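Local structure of LPXTG cell wall surface protein (Streptococcus gordonii, 4IGB) at residues 24-36 with 281-293. The protein is a cell-wall-anchored surface protein, probably an adhesin, of which this chain holds the two N-terminal domains, N1 and N2. Numbering follows the deposited sequence.
Sequences STLDIRKFNLNIN and AVFGLYIEKIDPR. With SO4 (sulfate ion), chain J.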
loop_
_atom_site.group_PDB
_atom_site.type_symbol
_atom_site.label_atom_id
_atom_site.label_comp_id
_atom_site.label_asym_id
_atom_site.label_seq_id
_atom_site.Cartn_x
_atom_site.Cartn_y
_atom_site.Cartn_z
ATOM N N SER B 24 -11.106 -5.138 -9.713
ATOM C CA SER B 24 -10.939 -4.056 -10.685
ATOM C C SER B 24 -11.742 -2.804 -10.347
ATOM O O SER B 24 -11.477 -1.737 -10.891
ATOM C CB SER B 24 -11.322 -4.517 -12.093
ATOM O OG SER B 24 -12.735 -4.572 -12.214
ATOM N N THR B 25 -12.724 -2.921 -9.459
ATOM C CA THR B 25 -13.532 -1.758 -9.098
ATOM C C THR B 25 -13.354 -1.310 -7.632
ATOM O O THR B 25 -14.173 -0.558 -7.087
ATOM C CB THR B 25 -15.037 -1.961 -9.431
ATOM O OG1 THR B 25 -15.527 -3.141 -8.779
ATOM C CG2 THR B 25 -15.242 -2.094 -10.946
ATOM N N LEU B 26 -12.276 -1.768 -7.009
ATOM C CA LEU B 26 -11.892 -1.286 -5.682
ATOM C C LEU B 26 -11.824 0.235 -5.703
ATOM O O LEU B 26 -11.421 0.828 -6.694
ATOM C CB LEU B 26 -10.516 -1.837 -5.305
ATOM C CG LEU B 26 -10.365 -3.073 -4.419
ATOM C CD1 LEU B 26 -11.595 -3.928 -4.409
ATOM C CD2 LEU B 26 -9.128 -3.869 -4.835
ATOM N N ASP B 27 -12.218 0.866 -4.609
ATOM C CA ASP B 27 -12.118 2.312 -4.497
ATOM C C ASP B 27 -10.915 2.719 -3.642
ATOM O O ASP B 27 -10.970 3.694 -2.896
ATOM C CB ASP B 27 -13.405 2.871 -3.884
ATOM C CG ASP B 27 -13.509 4.375 -4.009
ATOM O OD1 ASP B 27 -12.803 4.952 -4.867
ATOM O OD2 ASP B 27 -14.307 4.983 -3.258
ATOM N N ILE B 28 -9.826 1.968 -3.723
ATOM C CA ILE B 28 -8.673 2.319 -2.903
ATOM C C ILE B 28 -7.963 3.534 -3.500
ATOM O O ILE B 28 -8.220 3.919 -4.640
ATOM C CB ILE B 28 -7.716 1.138 -2.711
ATOM C CG1 ILE B 28 -7.227 0.629 -4.060
ATOM C CG2 ILE B 28 -8.414 0.039 -1.923
ATOM C CD1 ILE B 28 -6.338 -0.572 -3.973
ATOM N N ARG B 29 -7.097 4.171 -2.720
ATOM C CA ARG B 29 -6.373 5.311 -3.252
ATOM C C ARG B 29 -5.109 4.879 -3.962
ATOM O O ARG B 29 -4.268 4.198 -3.380
ATOM C CB ARG B 29 -5.990 6.280 -2.150
ATOM C CG ARG B 29 -5.156 7.412 -2.693
ATOM C CD ARG B 29 -5.030 8.522 -1.693
ATOM N NE ARG B 29 -4.498 9.711 -2.345
ATOM C CZ ARG B 29 -4.531 10.922 -1.813
ATOM N NH1 ARG B 29 -5.090 11.102 -0.616
ATOM N NH2 ARG B 29 -4.016 11.947 -2.487
ATOM N N LYS B 30 -4.965 5.300 -5.210
ATOM C CA LYS B 30 -3.744 5.036 -5.952
ATOM C C LYS B 30 -2.855 6.271 -5.874
ATOM O O LYS B 30 -3.264 7.366 -6.265
ATOM C CB LYS B 30 -4.056 4.703 -7.407
ATOM C CG LYS B 30 -2.855 4.243 -8.233
ATOM C CD LYS B 30 -3.304 3.823 -9.643
ATOM C CE LYS B 30 -2.276 2.906 -10.302
ATOM N NZ LYS B 30 -2.595 2.679 -11.739
ATOM N N PHE B 31 -1.640 6.104 -5.366
ATOM C CA PHE B 31 -0.765 7.254 -5.208
ATOM C C PHE B 31 -0.259 7.776 -6.554
ATOM O O PHE B 31 -0.237 7.055 -7.552
ATOM C CB PHE B 31 0.415 6.902 -4.300
ATOM C CG PHE B 31 0.042 6.750 -2.851
ATOM C CD1 PHE B 31 -0.545 7.797 -2.160
ATOM C CD2 PHE B 31 0.280 5.557 -2.184
ATOM C CE1 PHE B 31 -0.892 7.660 -0.822
ATOM C CE2 PHE B 31 -0.037 5.417 -0.855
ATOM C CZ PHE B 31 -0.633 6.472 -0.167
ATOM N N ASN B 32 0.177 9.027 -6.559
ATOM C CA ASN B 32 0.761 9.635 -7.747
ATOM C C ASN B 32 2.249 9.335 -7.873
ATOM O O ASN B 32 3.075 9.895 -7.148
ATOM C CB ASN B 32 0.532 11.149 -7.728
ATOM C CG ASN B 32 -0.931 11.504 -7.777
ATOM O OD1 ASN B 32 -1.670 10.949 -8.582
ATOM N ND2 ASN B 32 -1.370 12.420 -6.905
ATOM N N LEU B 33 2.588 8.447 -8.796
ATOM C CA LEU B 33 3.981 8.142 -9.068
ATOM C C LEU B 33 4.180 8.323 -10.550
ATOM O O LEU B 33 3.526 7.651 -11.351
ATOM C CB LEU B 33 4.322 6.703 -8.674
ATOM C CG LEU B 33 4.525 6.379 -7.199
ATOM C CD1 LEU B 33 3.281 6.702 -6.417
ATOM C CD2 LEU B 33 4.873 4.905 -7.053
ATOM N N ASN B 34 5.066 9.237 -10.929
ATOM C CA ASN B 34 5.235 9.525 -12.339
ATOM C C ASN B 34 6.630 10.037 -12.633
ATOM O O ASN B 34 7.430 10.232 -11.703
ATOM C CB ASN B 34 4.170 10.515 -12.804
ATOM C CG ASN B 34 4.142 11.768 -11.960
ATOM O OD1 ASN B 34 5.083 12.567 -11.997
ATOM N ND2 ASN B 34 3.061 11.955 -11.194
ATOM N N ILE B 35 6.923 10.243 -13.916
ATOM C CA ILE B 35 8.259 10.693 -14.323
ATOM C C ILE B 35 8.578 12.094 -13.824
ATOM O O ILE B 35 9.723 12.530 -13.897
ATOM C CB ILE B 35 8.461 10.687 -15.857
ATOM C CG1 ILE B 35 7.505 11.670 -16.519
ATOM C CG2 ILE B 35 8.284 9.283 -16.443
ATOM C CD1 ILE B 35 7.889 11.988 -17.951
ATOM N N ASN B 36 7.571 12.808 -13.335
ATOM C CA ASN B 36 7.779 14.185 -12.918
ATOM C C ASN B 36 8.042 14.331 -11.428
ATOM O O ASN B 36 8.585 15.339 -10.985
ATOM C CB ASN B 36 6.602 15.074 -13.322
ATOM C CG ASN B 36 6.462 15.206 -14.819
ATOM O OD1 ASN B 36 5.380 14.989 -15.368
ATOM N ND2 ASN B 36 7.550 15.559 -15.492
ATOM N N ALA B 281 5.222 -6.361 -16.069
ATOM C CA ALA B 281 3.987 -6.076 -15.362
ATOM C C ALA B 281 4.000 -4.643 -14.854
ATOM O O ALA B 281 5.061 -4.033 -14.687
ATOM C CB ALA B 281 3.791 -7.054 -14.197
ATOM N N VAL B 282 2.813 -4.120 -14.593
ATOM C CA VAL B 282 2.655 -2.718 -14.258
ATOM C C VAL B 282 2.117 -2.630 -12.842
ATOM O O VAL B 282 1.214 -3.385 -12.465
ATOM C CB VAL B 282 1.685 -2.020 -15.250
ATOM C CG1 VAL B 282 1.503 -0.561 -14.892
ATOM C CG2 VAL B 282 2.200 -2.146 -16.669
ATOM N N PHE B 283 2.668 -1.708 -12.063
ATOM C CA PHE B 283 2.310 -1.589 -10.661
ATOM C C PHE B 283 2.042 -0.155 -10.255
ATOM O O PHE B 283 2.729 0.768 -10.698
ATOM C CB PHE B 283 3.445 -2.100 -9.776
ATOM C CG PHE B 283 3.882 -3.493 -10.094
ATOM C CD1 PHE B 283 3.296 -4.576 -9.463
ATOM C CD2 PHE B 283 4.892 -3.717 -11.013
ATOM C CE1 PHE B 283 3.701 -5.873 -9.754
ATOM C CE2 PHE B 283 5.312 -4.997 -11.310
ATOM C CZ PHE B 283 4.716 -6.085 -10.677
ATOM N N GLY B 284 1.070 0.017 -9.371
ATOM C CA GLY B 284 0.913 1.266 -8.647
ATOM C C GLY B 284 1.111 1.007 -7.171
ATOM O O GLY B 284 1.316 -0.132 -6.766
ATOM N N LEU B 285 1.057 2.048 -6.351
ATOM C CA LEU B 285 1.059 1.841 -4.915
ATOM C C LEU B 285 -0.208 2.453 -4.354
ATOM O O LEU B 285 -0.651 3.498 -4.812
ATOM C CB LEU B 285 2.293 2.448 -4.252
ATOM C CG LEU B 285 3.658 1.974 -4.751
ATOM C CD1 LEU B 285 4.750 2.759 -4.026
ATOM C CD2 LEU B 285 3.826 0.489 -4.507
ATOM N N TYR B 286 -0.794 1.798 -3.360
ATOM C CA TYR B 286 -2.112 2.202 -2.897
ATOM C C TYR B 286 -2.196 2.237 -1.374
ATOM O O TYR B 286 -1.326 1.708 -0.668
ATOM C CB TYR B 286 -3.165 1.217 -3.388
ATOM C CG TYR B 286 -3.140 0.881 -4.864
ATOM C CD1 TYR B 286 -4.070 1.441 -5.739
ATOM C CD2 TYR B 286 -2.219 -0.025 -5.381
ATOM C CE1 TYR B 286 -4.062 1.128 -7.093
ATOM C CE2 TYR B 286 -2.214 -0.352 -6.740
ATOM C CZ TYR B 286 -3.134 0.235 -7.585
ATOM O OH TYR B 286 -3.125 -0.090 -8.925
ATOM N N ILE B 287 -3.260 2.861 -0.885
ATOM C CA ILE B 287 -3.758 2.604 0.451
ATOM C C ILE B 287 -5.272 2.549 0.384
ATOM O O ILE B 287 -5.898 3.088 -0.544
ATOM C CB ILE B 287 -3.377 3.703 1.476
ATOM C CG1 ILE B 287 -3.907 5.064 1.022
ATOM C CG2 ILE B 287 -1.874 3.737 1.717
ATOM C CD1 ILE B 287 -3.806 6.146 2.093
ATOM N N GLU B 288 -5.859 1.903 1.380
ATOM C CA GLU B 288 -7.304 1.868 1.502
ATOM C C GLU B 288 -7.796 3.210 2.019
ATOM O O GLU B 288 -7.010 4.004 2.530
ATOM C CB GLU B 288 -7.711 0.709 2.409
ATOM C CG GLU B 288 -7.302 -0.631 1.806
ATOM C CD GLU B 288 -7.143 -1.733 2.838
ATOM O OE1 GLU B 288 -8.100 -2.522 2.983
ATOM O OE2 GLU B 288 -6.064 -1.812 3.499
ATOM N N LYS B 289 -9.091 3.467 1.861
ATOM C CA LYS B 289 -9.673 4.776 2.175
ATOM C C LYS B 289 -10.467 4.797 3.464
ATOM O O LYS B 289 -11.398 4.013 3.637
ATOM C CB LYS B 289 -10.622 5.221 1.054
ATOM C CG LYS B 289 -9.979 5.982 -0.088
ATOM C CD LYS B 289 -11.049 6.612 -0.982
ATOM C CE LYS B 289 -10.469 7.025 -2.324
ATOM N NZ LYS B 289 -11.532 7.453 -3.287
ATOM N N ILE B 290 -10.112 5.700 4.368
ATOM C CA ILE B 290 -10.997 6.019 5.485
ATOM C C ILE B 290 -11.294 7.493 5.335
ATOM O O ILE B 290 -10.582 8.343 5.857
ATOM C CB ILE B 290 -10.383 5.695 6.881
ATOM C CG1 ILE B 290 -10.206 4.184 7.051
ATOM C CG2 ILE B 290 -11.286 6.216 8.015
ATOM C CD1 ILE B 290 -9.475 3.784 8.330
ATOM N N ASP B 291 -12.345 7.789 4.582
ATOM C CA ASP B 291 -12.595 9.145 4.136
ATOM C C ASP B 291 -14.099 9.357 3.980
ATOM O O ASP B 291 -14.750 8.666 3.202
ATOM C CB ASP B 291 -11.853 9.380 2.818
ATOM C CG ASP B 291 -12.284 10.655 2.106
ATOM O OD1 ASP B 291 -12.786 11.585 2.770
ATOM O OD2 ASP B 291 -12.111 10.729 0.867
ATOM N N PRO B 292 -14.651 10.329 4.714
ATOM C CA PRO B 292 -13.920 11.287 5.562
ATOM C C PRO B 292 -13.248 10.692 6.796
ATOM O O PRO B 292 -13.667 9.664 7.300
ATOM C CB PRO B 292 -15.016 12.264 6.009
ATOM C CG PRO B 292 -16.283 11.467 5.922
ATOM C CD PRO B 292 -16.105 10.557 4.741
ATOM N N ARG B 293 -12.214 11.366 7.280
ATOM C CA ARG B 293 -11.592 11.025 8.551
ATOM C C ARG B 293 -12.605 11.253 9.658
ATOM O O ARG B 293 -13.619 11.919 9.448
ATOM C CB ARG B 293 -10.366 11.912 8.798
ATOM C CG ARG B 293 -9.255 11.724 7.787
ATOM C CD ARG B 293 -8.304 12.926 7.784
ATOM N NE ARG B 293 -7.857 13.294 9.130
ATOM C CZ ARG B 293 -7.093 14.352 9.398
ATOM N NH1 ARG B 293 -6.715 14.614 10.644
ATOM N NH2 ARG B 293 -6.699 15.151 8.413
HETATM S S SO4 J . -6.028 0.832 -10.886
HETATM O O1 SO4 J . -6.786 -0.338 -11.324
HETATM O O2 SO4 J . -4.641 0.457 -10.674
HETATM O O3 SO4 J . -6.612 1.335 -9.644
HETATM O O4 SO4 J . -6.066 1.864 -11.923
HETATM O O HOH W 1 0.613 4.408 -7.905
#
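With CG of K30 trans to the backbone N (chi1 -173°) and the chain extended beyond it, the lysine runs alongside the ring of Y286, whose own CG lies anti to the carbonyl carbon (chi1 -50°), and both point the same way. A long aliphatic chain ending in a charge suits this place: K30 CG packs 3.5 Å from Y286 CE1, while NZ goes on to a salt bridge with E146, a hydrogen bond to the carbonyl of S147 and a weak one to O2 of a sulfate, probably from the crystallisation liquor. That same oxygen lies in the plane of the tyrosine ring, next to the hydroxyl; tyrosine suits the place by pairing an apolar ring with a polar tip. The CD1 methyl of I28 packs obliquely on the CB end of this ring, 3.5 Å from Y286 CD1.

On the face that carries I287, the ring of F31 swings in to meet that residue at about a right angle, F31 CZ being 3.5 Å from I287 CG2; neither side chain brings a polar atom into this buried place. The branched, purely apolar ends of L33 and L285 also meet at about a right angle, CD2 to CD1 3.7 Å. Antiparallel pairing joins the backbones: R29 and I287 form a hydrogen-bonded pair, R29 N to I287 O 2.7 Å and I287 N to R29 O 3.0 Å, and F31 N gives a nearly straight bond (172°) to L285 O. One water bridges F31 O and L285 N. Beyond the paired residues, K289 makes a salt bridge to D27, NZ 3.2 Å from OD1 and above the carboxylate plane; OD2 makes another to K324, so one carboxylate serves two lysines.

Strand 29-30 forms an outermost strand of a six-stranded antiparallel sheet in the N-terminal domain, beside strand 280-287, whose other neighbour is strand 149-153, while F31 and L33 pack on strand 84-100, and I28 and Y286 touch strand 193-194.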